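Local coordinates for protein pyrroline carboxylate reductase (Plasmodium falciparum, PDB 2RCY) that binds NADP and probably reduces pyrroline-5-carboxylate to proline, as other members of the pyrroline-5-carboxylate reductase family do, at residues Gly123-Cys128 / Asp143-Cys148; Asp158-Thr163 / Glu255-Met260; Ala162-Gly167 / Asn248-Ala253; Leu175-Leu180 / Asn196-Thr201; Ala183-Lys186 / Ser190-Leu193. All blocks are in the same frame, centred on the assembly; numbering follows the deposited sequence. Where two conformers were deposited one is given.

Contact 1: residues Gly123-Cys128 / Asp143-Cys148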
# COMPACT_ATOMS: atom_id res chain seq x y z
N GLY A 123 24.37 -25.50 18.43
CA GLY A 123 24.38 -24.05 18.59
C GLY A 123 25.30 -23.32 17.64
O GLY A 123 26.28 -23.89 17.15
N SER A 124 24.98 -22.07 17.36
CA SER A 124 25.86 -21.19 16.59
C SER A 124 26.36 -20.08 17.50
O SER A 124 25.58 -19.43 18.19
CB SER A 124 25.13 -20.62 15.38
OG SER A 124 26.02 -19.86 14.57
N PHE A 125 27.67 -19.88 17.50
CA PHE A 125 28.30 -18.91 18.39
C PHE A 125 29.22 -17.96 17.63
O PHE A 125 29.90 -18.36 16.69
CB PHE A 125 29.10 -19.61 19.49
CG PHE A 125 28.36 -20.73 20.18
CD1 PHE A 125 28.46 -22.04 19.72
CD2 PHE A 125 27.58 -20.47 21.31
CE1 PHE A 125 27.79 -23.08 20.36
CE2 PHE A 125 26.90 -21.51 21.96
CZ PHE A 125 27.01 -22.81 21.48
N ILE A 126 29.22 -16.70 18.07
CA ILE A 126 30.22 -15.72 17.65
C ILE A 126 30.77 -15.02 18.89
O ILE A 126 30.03 -14.79 19.86
CB ILE A 126 29.68 -14.66 16.64
CG1 ILE A 126 28.40 -13.96 17.15
CG2 ILE A 126 29.53 -15.27 15.24
CD1 ILE A 126 27.08 -14.69 16.89
N TYR A 127 32.06 -14.70 18.88
CA TYR A 127 32.67 -14.04 20.04
C TYR A 127 33.79 -13.06 19.71
O TYR A 127 34.42 -13.12 18.65
CB TYR A 127 33.15 -15.07 21.08
CG TYR A 127 34.54 -15.63 20.85
CD1 TYR A 127 35.64 -15.12 21.54
CD2 TYR A 127 34.76 -16.68 19.96
CE1 TYR A 127 36.92 -15.64 21.34
CE2 TYR A 127 36.03 -17.20 19.75
CZ TYR A 127 37.11 -16.68 20.45
OH TYR A 127 38.37 -17.19 20.24
N CYS A 128 34.00 -12.13 20.64
CA CYS A 128 35.12 -11.21 20.62
C CYS A 128 35.59 -11.04 22.06
O CYS A 128 34.84 -11.32 23.00
CB CYS A 128 34.69 -9.86 20.02
SG CYS A 128 33.34 -9.05 20.90
N ASP A 143 36.70 -24.50 23.06
CA ASP A 143 36.38 -25.89 23.41
C ASP A 143 35.03 -26.04 24.11
O ASP A 143 34.36 -27.06 23.95
CB ASP A 143 37.49 -26.50 24.28
CG ASP A 143 38.83 -26.55 23.58
OD1 ASP A 143 38.89 -26.39 22.34
OD2 ASP A 143 39.85 -26.76 24.28
N ILE A 144 34.65 -25.02 24.88
CA ILE A 144 33.37 -25.02 25.59
C ILE A 144 32.19 -24.97 24.63
O ILE A 144 31.21 -25.71 24.79
CB ILE A 144 33.29 -23.87 26.63
CG1 ILE A 144 34.12 -24.21 27.88
CG2 ILE A 144 31.84 -23.60 27.05
CD1 ILE A 144 34.37 -23.04 28.82
N PHE A 145 32.29 -24.12 23.61
CA PHE A 145 31.19 -23.89 22.68
C PHE A 145 31.22 -24.79 21.44
O PHE A 145 30.18 -25.05 20.84
CB PHE A 145 31.08 -22.41 22.32
CG PHE A 145 30.85 -21.51 23.52
CD1 PHE A 145 29.63 -21.50 24.18
CD2 PHE A 145 31.87 -20.69 23.99
CE1 PHE A 145 29.42 -20.68 25.29
CE2 PHE A 145 31.67 -19.87 25.10
CZ PHE A 145 30.44 -19.87 25.75
N ASN A 146 32.41 -25.26 21.06
CA ASN A 146 32.54 -26.26 19.99
C ASN A 146 32.06 -27.65 20.40
O ASN A 146 31.86 -28.52 19.55
CB ASN A 146 33.97 -26.32 19.44
CG ASN A 146 34.23 -25.32 18.33
OD1 ASN A 146 33.36 -25.06 17.49
ND2 ASN A 146 35.43 -24.76 18.31
N SER A 147 31.89 -27.85 21.71
CA SER A 147 31.36 -29.10 22.24
C SER A 147 29.85 -29.22 22.04
O SER A 147 29.30 -30.32 21.99
CB SER A 147 31.71 -29.25 23.73
OG SER A 147 30.92 -28.39 24.53
N CYS A 148 29.18 -28.07 21.93
CA CYS A 148 27.73 -28.02 21.72
C CYS A 148 27.33 -27.14 20.53
O CYS A 148 26.22 -26.61 20.49
CB CYS A 148 27.02 -27.58 23.00
SG CYS A 148 27.47 -25.93 23.59
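One face of the Phe125 ring is covered by Phe145, whose CB stands over the ring centre, 3.8 Å from the centroid and 13° off the normal, a CH-pi contact. Beyond it Phe145 CD1 comes down on the same ring, 3.5 Å from Phe125 CE2, so the two aromatic planes, inclined at 45°, meet obliquely. The Phe145 ring has its own cover from Ile144 CG2, which sits over its centre. At the edge of the Phe125 ring, in its plane, lies Cys148 O, where the slightly positive ring hydrogens suit a carbonyl oxygen; Phe145 O, by contrast, stands above the ring plane, 3.1 Å from Phe125 CE1. Cys148 SG reaches Phe125 CZ at 3.8 Å in an oblique sulfur-aromatic contact. Gly123 N donates a hydrogen bond to Cys148 O at 3.0 Å, which ties the start of the strand to the turn after the helix. Gly123 suits this spot because, having no side chain, it leaves the room that Phe125 CZ occupies. Large flat side chains fill the gap between strand and helix, and all the touching residues are buried. The contact packs helix 135-146 on strand 123-129 within a beta-alpha-beta unit completed by strand 149-153; Ile151 of that strand and Leu19 of helix 14-26 touch both phenylalanines.

Contact 2: residues Asp158-Thr163 / Glu255-Met260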
# COMPACT_ATOMS: atom_id res chain seq x y z
N ASP A 158 31.24 -6.32 14.32
CA ASP A 158 30.40 -7.27 13.58
C ASP A 158 29.47 -8.08 14.49
O ASP A 158 28.69 -8.91 14.01
CB ASP A 158 31.27 -8.22 12.75
CG ASP A 158 31.93 -7.53 11.57
OD1 ASP A 158 31.58 -6.37 11.26
OD2 ASP A 158 32.81 -8.16 10.94
N MSE A 159 29.56 -7.85 15.80
CA MSE A 159 28.79 -8.62 16.78
C MSE A 159 27.29 -8.35 16.72
O MSE A 159 26.48 -9.24 17.01
CB MSE A 159 29.29 -8.34 18.20
CG MSE A 159 30.60 -9.04 18.56
SE MSE A 159 30.43 -10.97 18.83
CE MSE A 159 29.17 -11.00 20.31
N ASP A 160 26.92 -7.13 16.34
CA ASP A 160 25.51 -6.72 16.30
C ASP A 160 24.73 -7.38 15.17
O ASP A 160 23.61 -7.86 15.39
CB ASP A 160 25.41 -5.19 16.22
CG ASP A 160 26.15 -4.50 17.36
OD1 ASP A 160 25.72 -4.64 18.53
OD2 ASP A 160 27.15 -3.81 17.08
N ILE A 161 25.32 -7.41 13.98
CA ILE A 161 24.71 -8.10 12.83
C ILE A 161 24.73 -9.63 13.01
O ILE A 161 23.78 -10.32 12.63
CB ILE A 161 25.34 -7.66 11.46
CG1 ILE A 161 24.73 -8.44 10.28
CG2 ILE A 161 26.86 -7.80 11.46
CD1 ILE A 161 23.27 -8.16 10.04
N ALA A 162 25.80 -10.14 13.61
CA ALA A 162 25.93 -11.57 13.89
C ALA A 162 24.88 -12.04 14.90
O ALA A 162 24.35 -13.14 14.78
CB ALA A 162 27.32 -11.90 14.37
N THR A 163 24.60 -11.20 15.90
CA THR A 163 23.53 -11.44 16.87
C THR A 163 22.18 -11.53 16.17
O THR A 163 21.38 -12.42 16.45
CB THR A 163 23.48 -10.32 17.95
OG1 THR A 163 24.77 -10.19 18.57
CG2 THR A 163 22.44 -10.62 19.01
N GLU A 255 19.97 -3.00 14.54
CA GLU A 255 19.87 -1.63 15.06
C GLU A 255 19.57 -1.63 16.56
O GLU A 255 20.06 -0.78 17.30
CB GLU A 255 18.76 -0.85 14.34
CG GLU A 255 19.11 -0.41 12.93
CD GLU A 255 17.98 0.37 12.27
OE1 GLU A 255 17.66 0.08 11.10
OE2 GLU A 255 17.41 1.28 12.93
N LYS A 256 18.75 -2.59 16.99
CA LYS A 256 18.37 -2.72 18.40
C LYS A 256 19.57 -3.15 19.25
O LYS A 256 19.74 -2.68 20.37
CB LYS A 256 17.20 -3.70 18.56
CG LYS A 256 16.77 -3.98 20.00
CD LYS A 256 16.15 -2.76 20.68
CE LYS A 256 15.75 -3.08 22.11
NZ LYS A 256 15.01 -1.97 22.76
N SER A 257 20.39 -4.04 18.69
CA SER A 257 21.64 -4.46 19.32
C SER A 257 22.60 -3.28 19.50
O SER A 257 23.27 -3.16 20.53
CB SER A 257 22.30 -5.58 18.51
OG SER A 257 23.49 -6.04 19.12
N LYS A 258 22.66 -2.42 18.49
CA LYS A 258 23.52 -1.23 18.52
C LYS A 258 22.96 -0.12 19.41
O LYS A 258 23.72 0.64 20.01
CB LYS A 258 23.76 -0.70 17.11
CG LYS A 258 24.77 -1.52 16.32
CD LYS A 258 25.05 -0.93 14.96
CE LYS A 258 26.09 -1.76 14.22
NZ LYS A 258 26.34 -1.25 12.84
N ALA A 259 21.63 -0.04 19.50
CA ALA A 259 20.96 0.94 20.36
C ALA A 259 21.22 0.65 21.83
O ALA A 259 21.47 1.57 22.62
CB ALA A 259 19.46 0.96 20.08
N MSE A 260 21.16 -0.63 22.20
CA MSE A 260 21.49 -1.08 23.55
C MSE A 260 23.00 -0.94 23.78
O MSE A 260 23.45 -0.81 24.92
CB MSE A 260 21.04 -2.52 23.76
CG MSE A 260 19.55 -2.75 23.57
SE MSE A 260 19.06 -4.63 23.41
CE MSE A 260 18.88 -5.05 25.31
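Asp160 and Ser257 meet because their first torsions turn both polar groups into the gap between the helices: Asp160 CG lies opposite its carbonyl carbon (chi1 -56°), and Ser257 OG swings opposite its own backbone N (chi1 -178°). Ser257 OG then donates to Asp160 OD1 at 2.7 Å, and Asp160 OD1 receives the bond on its anti lone pair, the one facing away from OD2. Serine suits the place, being small enough to let the backbones come within 5.4 Å, measured between Asp160 CA and Ser257 CA. The other carboxylate oxygen rests against the aliphatic part of Lys258, with Asp160 OD2 3.4 Å from Lys258 CG. The extended lysine crosses the aspartate at about a right angle and carries its ammonium past it, leaving Lys258 NZ 5.0 Å from Asp160 OD2. One turn on, Thr163 OG1 bonds back to Met159 O, which also accepts from Thr163 N on the opposite face of its plane. Helices 159-167 and 242-260, both part of the helical dimerisation region, are thus joined by a polar link. The buried carboxylate is held by a short hydroxyl bond, and the nearby but non-contacting lysine charge probably helps to stabilise its negative form.

Contact 3: residues Ala162-Gly167 / Asn248-Ala253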
# COMPACT_ATOMS: atom_id res chain seq x y z
N ALA A 162 25.80 -10.14 13.61
CA ALA A 162 25.93 -11.57 13.89
C ALA A 162 24.88 -12.04 14.90
O ALA A 162 24.35 -13.14 14.78
CB ALA A 162 27.32 -11.90 14.37
N THR A 163 24.60 -11.20 15.90
CA THR A 163 23.53 -11.44 16.87
C THR A 163 22.18 -11.53 16.17
O THR A 163 21.38 -12.42 16.45
CB THR A 163 23.48 -10.32 17.95
OG1 THR A 163 24.77 -10.19 18.57
CG2 THR A 163 22.44 -10.62 19.01
N ALA A 164 21.94 -10.61 15.24
CA ALA A 164 20.70 -10.54 14.47
C ALA A 164 20.46 -11.78 13.61
O ALA A 164 19.32 -12.17 13.38
CB ALA A 164 20.69 -9.29 13.61
N ILE A 165 21.54 -12.39 13.13
CA ILE A 165 21.47 -13.59 12.29
C ILE A 165 21.57 -14.88 13.12
O ILE A 165 20.70 -15.74 13.05
CB ILE A 165 22.57 -13.59 11.19
CG1 ILE A 165 22.26 -12.53 10.14
CG2 ILE A 165 22.71 -14.97 10.54
CD1 ILE A 165 23.43 -12.20 9.24
N SER A 166 22.64 -14.99 13.91
CA SER A 166 22.92 -16.22 14.65
C SER A 166 22.14 -16.31 15.96
O SER A 166 21.56 -17.34 16.26
CB SER A 166 24.43 -16.35 14.90
OG SER A 166 24.72 -17.44 15.75
N GLY A 167 22.13 -15.22 16.73
CA GLY A 167 21.43 -15.18 18.01
C GLY A 167 19.92 -15.17 17.85
O GLY A 167 19.22 -15.96 18.49
N ASN A 248 14.96 -6.76 6.25
CA ASN A 248 14.49 -5.70 7.14
C ASN A 248 14.39 -6.16 8.59
O ASN A 248 14.69 -5.40 9.51
CB ASN A 248 13.14 -5.15 6.65
CG ASN A 248 12.68 -3.93 7.43
OD1 ASN A 248 11.62 -3.95 8.05
ND2 ASN A 248 13.47 -2.87 7.40
N ALA A 249 13.97 -7.40 8.79
CA ALA A 249 13.88 -8.00 10.12
C ALA A 249 15.25 -8.12 10.78
O ALA A 249 15.42 -7.78 11.95
CB ALA A 249 13.20 -9.34 10.06
N VAL A 250 16.22 -8.63 10.02
CA VAL A 250 17.59 -8.77 10.48
C VAL A 250 18.19 -7.40 10.82
O VAL A 250 18.79 -7.24 11.89
CB VAL A 250 18.48 -9.50 9.42
CG1 VAL A 250 19.93 -9.54 9.86
CG2 VAL A 250 17.96 -10.91 9.17
N GLU A 251 18.01 -6.43 9.93
CA GLU A 251 18.55 -5.09 10.13
C GLU A 251 17.91 -4.35 11.31
O GLU A 251 18.60 -3.62 12.03
CB GLU A 251 18.42 -4.26 8.84
CG GLU A 251 19.18 -2.94 8.88
CD GLU A 251 19.45 -2.36 7.51
OE1 GLU A 251 19.75 -3.13 6.57
OE2 GLU A 251 19.38 -1.12 7.37
N ALA A 252 16.60 -4.54 11.50
CA ALA A 252 15.89 -3.97 12.64
C ALA A 252 16.44 -4.51 13.96
O ALA A 252 16.59 -3.77 14.93
CB ALA A 252 14.40 -4.25 12.54
N ALA A 253 16.74 -5.81 13.98
CA ALA A 253 17.37 -6.46 15.12
C ALA A 253 18.80 -5.94 15.33
O ALA A 253 19.22 -5.71 16.46
CB ALA A 253 17.37 -7.97 14.94
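Ala164 CB presses into the groove beside Val250, 3.3 Å from Val250 O, and this methyl-to-carbonyl approach is the tight part of the contact. The same methyl touches Ala253 CB, one turn further along, at 3.8 Å. Alanines on both sides let the backbones draw close: Ala164 CA and Ala253 CA are 5.3 Å apart, and the axes of the two short helical segments approach to 8.4 Å. Around the tight spot the contacts are of ordinary van der Waals length. Val250 reaches over with CG1, the branch lying opposite its backbone N (chi1 175°), and this one methyl meets both Ala164 CB and Ile165 CG1 at 3.8 Å. Ile165 adds only this flank, its side chain slanting across that of Val250. No hydrogen bond links the segments, so the join rests on van der Waals packing. On the far side of helix 242-260 the character changes: Glu251 points away from the contact, partly exposed, and its OE1 forms a salt bridge with Lys186 of a second subunit. Asn248, also partly exposed, donates through ND2 to Tyr235 OH of a third. Within the chain, Tyr172 of helix 169-186 touches both Val250 and Ala253, and its hydroxyl bonds to Ala164 O. The segments run at 123° to each other, with small residues at their closest point, a close helix-helix crossing in the all-helical dimerisation region of the reductase.

Contact 4: residues Leu175-Leu180 / Asn196-Thr201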
# COMPACT_ATOMS: atom_id res chain seq x y z
N LEU A 175 9.51 -19.36 12.87
CA LEU A 175 8.33 -18.74 12.27
C LEU A 175 8.15 -19.17 10.81
O LEU A 175 7.02 -19.35 10.36
CB LEU A 175 8.40 -17.21 12.38
CG LEU A 175 7.16 -16.40 11.97
CD1 LEU A 175 5.95 -16.72 12.83
CD2 LEU A 175 7.46 -14.91 12.02
N PHE A 176 9.26 -19.32 10.09
CA PHE A 176 9.27 -19.86 8.74
C PHE A 176 8.65 -21.26 8.74
O PHE A 176 7.71 -21.53 7.98
CB PHE A 176 10.71 -19.90 8.21
CG PHE A 176 10.83 -20.24 6.74
CD1 PHE A 176 10.29 -19.40 5.77
CD2 PHE A 176 11.53 -21.37 6.34
CE1 PHE A 176 10.42 -19.71 4.42
CE2 PHE A 176 11.67 -21.68 4.99
CZ PHE A 176 11.11 -20.85 4.03
N ILE A 177 9.16 -22.13 9.62
CA ILE A 177 8.63 -23.48 9.81
C ILE A 177 7.15 -23.44 10.21
O ILE A 177 6.34 -24.21 9.69
CB ILE A 177 9.45 -24.27 10.88
CG1 ILE A 177 10.90 -24.47 10.41
CG2 ILE A 177 8.81 -25.62 11.20
CD1 ILE A 177 11.89 -24.82 11.51
N GLU A 178 6.82 -22.53 11.12
CA GLU A 178 5.45 -22.32 11.58
C GLU A 178 4.51 -21.95 10.43
O GLU A 178 3.41 -22.49 10.33
CB GLU A 178 5.42 -21.22 12.65
CG GLU A 178 4.07 -20.96 13.30
CD GLU A 178 4.08 -19.73 14.20
OE1 GLU A 178 5.12 -19.46 14.84
OE2 GLU A 178 3.05 -19.04 14.28
N SER A 179 4.96 -21.04 9.56
CA SER A 179 4.16 -20.55 8.44
C SER A 179 3.94 -21.61 7.36
O SER A 179 2.86 -21.70 6.78
CB SER A 179 4.81 -19.31 7.82
OG SER A 179 5.18 -18.37 8.80
N LEU A 180 4.98 -22.41 7.11
CA LEU A 180 4.91 -23.48 6.11
C LEU A 180 3.93 -24.58 6.52
O LEU A 180 3.16 -25.06 5.69
CB LEU A 180 6.30 -24.06 5.85
CG LEU A 180 7.28 -23.24 5.01
CD1 LEU A 180 8.70 -23.70 5.26
CD2 LEU A 180 6.95 -23.29 3.53
N ASN A 196 6.53 -32.87 9.17
CA ASN A 196 7.49 -33.82 8.59
C ASN A 196 8.00 -33.37 7.23
O ASN A 196 9.21 -33.37 6.98
CB ASN A 196 6.89 -35.22 8.48
CG ASN A 196 6.60 -35.85 9.82
OD1 ASN A 196 7.32 -35.63 10.80
ND2 ASN A 196 5.54 -36.65 9.88
N LEU A 197 7.08 -32.98 6.35
CA LEU A 197 7.40 -32.50 5.02
C LEU A 197 8.20 -31.20 5.03
O LEU A 197 9.07 -31.00 4.18
CB LEU A 197 6.13 -32.33 4.18
CG LEU A 197 5.78 -33.40 3.14
CD1 LEU A 197 5.77 -34.81 3.71
CD2 LEU A 197 4.45 -33.07 2.49
N VAL A 198 7.91 -30.32 5.98
CA VAL A 198 8.62 -29.05 6.12
C VAL A 198 10.05 -29.26 6.61
O VAL A 198 11.01 -28.79 5.98
CB VAL A 198 7.85 -28.05 7.05
CG1 VAL A 198 8.74 -26.88 7.47
CG2 VAL A 198 6.61 -27.54 6.35
N LEU A 199 10.20 -29.99 7.72
CA LEU A 199 11.50 -30.24 8.33
C LEU A 199 12.46 -30.99 7.40
O LEU A 199 13.66 -30.71 7.38
CB LEU A 199 11.35 -30.98 9.66
CG LEU A 199 10.62 -30.28 10.81
CD1 LEU A 199 10.53 -31.21 12.01
CD2 LEU A 199 11.29 -28.96 11.21
N GLN A 200 11.93 -31.95 6.64
CA GLN A 200 12.72 -32.73 5.70
C GLN A 200 13.09 -31.93 4.45
O GLN A 200 14.15 -32.14 3.86
CB GLN A 200 11.99 -34.03 5.32
CG GLN A 200 12.78 -35.02 4.45
CD GLN A 200 14.17 -35.34 5.00
OE1 GLN A 200 14.38 -35.40 6.22
NE2 GLN A 200 15.12 -35.57 4.10
N THR A 201 12.22 -31.00 4.07
CA THR A 201 12.47 -30.10 2.94
C THR A 201 13.58 -29.10 3.27
O THR A 201 14.42 -28.80 2.42
CB THR A 201 11.19 -29.37 2.50
OG1 THR A 201 10.20 -30.33 2.10
CG2 THR A 201 11.46 -28.45 1.33
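Val198 points its two methyls at helix 169-186 and sets them against different neighbours. Its CG2 comes within 3.5 Å of Leu180 CB, the closest approach here, while CG1 lies 3.9 Å from both Ile177 CG2 and Leu180 CD1. Branching at CB places these methyls near the backbone, where they fit between Ile177 and Leu180, residues less than one turn apart; the valine slants across each of them. Leu199 approaches differently. Its side chain crosses Ile177 at about a right angle, and only the tip makes contact, Leu199 CD2 lying 4.2 Å from both Ile177 CG2 and Ile177 CD1. In Ile177, CG1 is opposite the carbonyl carbon (chi1 -64°), which turns CG2 toward helix 191-211, where it meets both Val198 CG1 and Leu199 CD2. Leu180 also looks back along its own helix, where its CD1 covers part of a face of the Phe176 ring. Ser179 OG bonds back to Leu175 O at 2.6 Å, sharing that oxygen with Ser179 N from the opposite face of its plane, which satisfies the hydroxyl within its own helix. Across the subunit boundary Phe176 stacks on Phe176 of a second subunit, and Glu178 forms salt bridges with Lys220 and Lys243 of that chain. The short segments run at 137° with their axes 9.8 Å apart. Such an apolar seam between consecutive helices is that of a helical hairpin, here within the dimerisation region of the reductase.

Contact 5: residues Ala183-Lys186 / Ser190-Leu193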
# COMPACT_ATOMS: atom_id res chain seq x y z
N ALA A 183 0.30 -23.29 6.17
CA ALA A 183 -0.08 -23.32 4.76
C ALA A 183 -0.54 -24.72 4.35
O ALA A 183 -1.49 -24.87 3.58
CB ALA A 183 1.08 -22.86 3.89
N GLY A 184 0.14 -25.74 4.89
CA GLY A 184 -0.21 -27.14 4.65
C GLY A 184 -1.49 -27.56 5.35
O GLY A 184 -2.33 -28.22 4.74
N VAL A 185 -1.63 -27.17 6.61
CA VAL A 185 -2.84 -27.47 7.39
C VAL A 185 -4.07 -26.82 6.77
O VAL A 185 -5.13 -27.44 6.68
CB VAL A 185 -2.70 -27.04 8.88
CG1 VAL A 185 -3.95 -27.42 9.68
CG2 VAL A 185 -1.48 -27.69 9.52
N LYS A 186 -3.92 -25.57 6.31
CA LYS A 186 -5.02 -24.85 5.66
C LYS A 186 -5.52 -25.56 4.40
O LYS A 186 -6.72 -25.57 4.13
CB LYS A 186 -4.60 -23.41 5.33
CG LYS A 186 -5.72 -22.56 4.73
CD LYS A 186 -5.23 -21.19 4.30
CE LYS A 186 -6.36 -20.38 3.68
NZ LYS A 186 -6.66 -20.77 2.28
N SER A 190 -2.52 -32.85 7.35
CA SER A 190 -2.49 -32.88 8.81
C SER A 190 -1.31 -32.07 9.32
O SER A 190 -0.35 -31.83 8.58
CB SER A 190 -2.41 -34.33 9.32
OG SER A 190 -1.11 -34.86 9.16
N ARG A 191 -1.38 -31.64 10.58
CA ARG A 191 -0.30 -30.88 11.20
C ARG A 191 0.98 -31.71 11.34
O ARG A 191 2.08 -31.19 11.17
CB ARG A 191 -0.77 -30.31 12.56
CG ARG A 191 0.31 -29.60 13.37
CD ARG A 191 -0.28 -28.53 14.27
NE ARG A 191 -0.27 -27.23 13.61
CZ ARG A 191 -1.35 -26.59 13.16
NH1 ARG A 191 -1.21 -25.41 12.57
NH2 ARG A 191 -2.56 -27.11 13.30
N GLU A 192 0.82 -33.00 11.65
CA GLU A 192 1.95 -33.91 11.80
C GLU A 192 2.70 -34.10 10.48
O GLU A 192 3.92 -33.95 10.43
CB GLU A 192 1.48 -35.27 12.34
CG GLU A 192 2.61 -36.13 12.91
CD GLU A 192 2.13 -37.50 13.39
OE1 GLU A 192 2.34 -37.82 14.58
OE2 GLU A 192 1.55 -38.25 12.58
N LEU A 193 1.95 -34.40 9.42
CA LEU A 193 2.53 -34.60 8.09
C LEU A 193 3.18 -33.32 7.55
O LEU A 193 4.29 -33.37 7.02
CB LEU A 193 1.48 -35.11 7.10
CG LEU A 193 1.88 -35.29 5.63
CD1 LEU A 193 2.83 -36.47 5.44
CD2 LEU A 193 0.65 -35.45 4.77
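Arg191 folds its side chain back over Val185, beginning with CB, which lies 4.1 Å from Val185 CG2; the same methyl is 3.8 Å from Arg191 CA. CG starts out opposite the backbone N (chi1 174°), and the chain then bends at chi3 (-93°), bringing the flat guanidinium round to lie against the valine. Arg191 CZ is 3.8 Å from Val185 CG2, which stands over the centre of one guanidinium face. At the tip the two nitrogens diverge: Arg191 NH1 is near the same methyl, while Arg191 NH2 comes 3.9 Å from Val185 CG1. An arginine suits this place because the face of its guanidinium is poorly hydrated and accepts a methyl, while its N-H groups, directed outward in the plane, remain able to bind acids. The polar partner is Asp182 of the same chain, in a salt bridge with NH1. This is the tight turn of a helical hairpin, in which helix 169-186 ends and helix 191-211 begins after a short link. Ser190 is the N-cap of the second helix: its OG accepts from Leu193 N at 3.1 Å with an angle of 163° at the hydrogen, meeting an amide that the first turn would otherwise leave without a helical partner. Val185 also packs on Val224 of another subunit, and neighbouring Lys186 makes a cation-pi contact with Tyr235 of that chain.

How the contacts relate
Contacts 2 and 3 are two levels of one interface between helices 159-167 and 242-260, with centres 7 Å apart; Ile161 CD1 meets Val250 CG1 at 3.6 Å between them. Contact 1, in the nucleotide-binding part, reaches both: Ser124 OG probably hydrogen-bonds to Ser166 OG, and Ile126 packs on Ala162. Contacts 4 and 5 lie along one hairpin, centres 10 Å apart, within the span of chain that contacts 2 and 3 bring together. Bound NADP lies about 6 Å from the Thr163 side chain and about 9 Å from that of Phe125. Contact 4 lies away from the cofactor site, whereas contact 5 meets another subunit at Val224, between two NADP-pocket residues. Contact 3 faces the contact 5 region of a second subunit, Val250 packing on Ala183 of that chain.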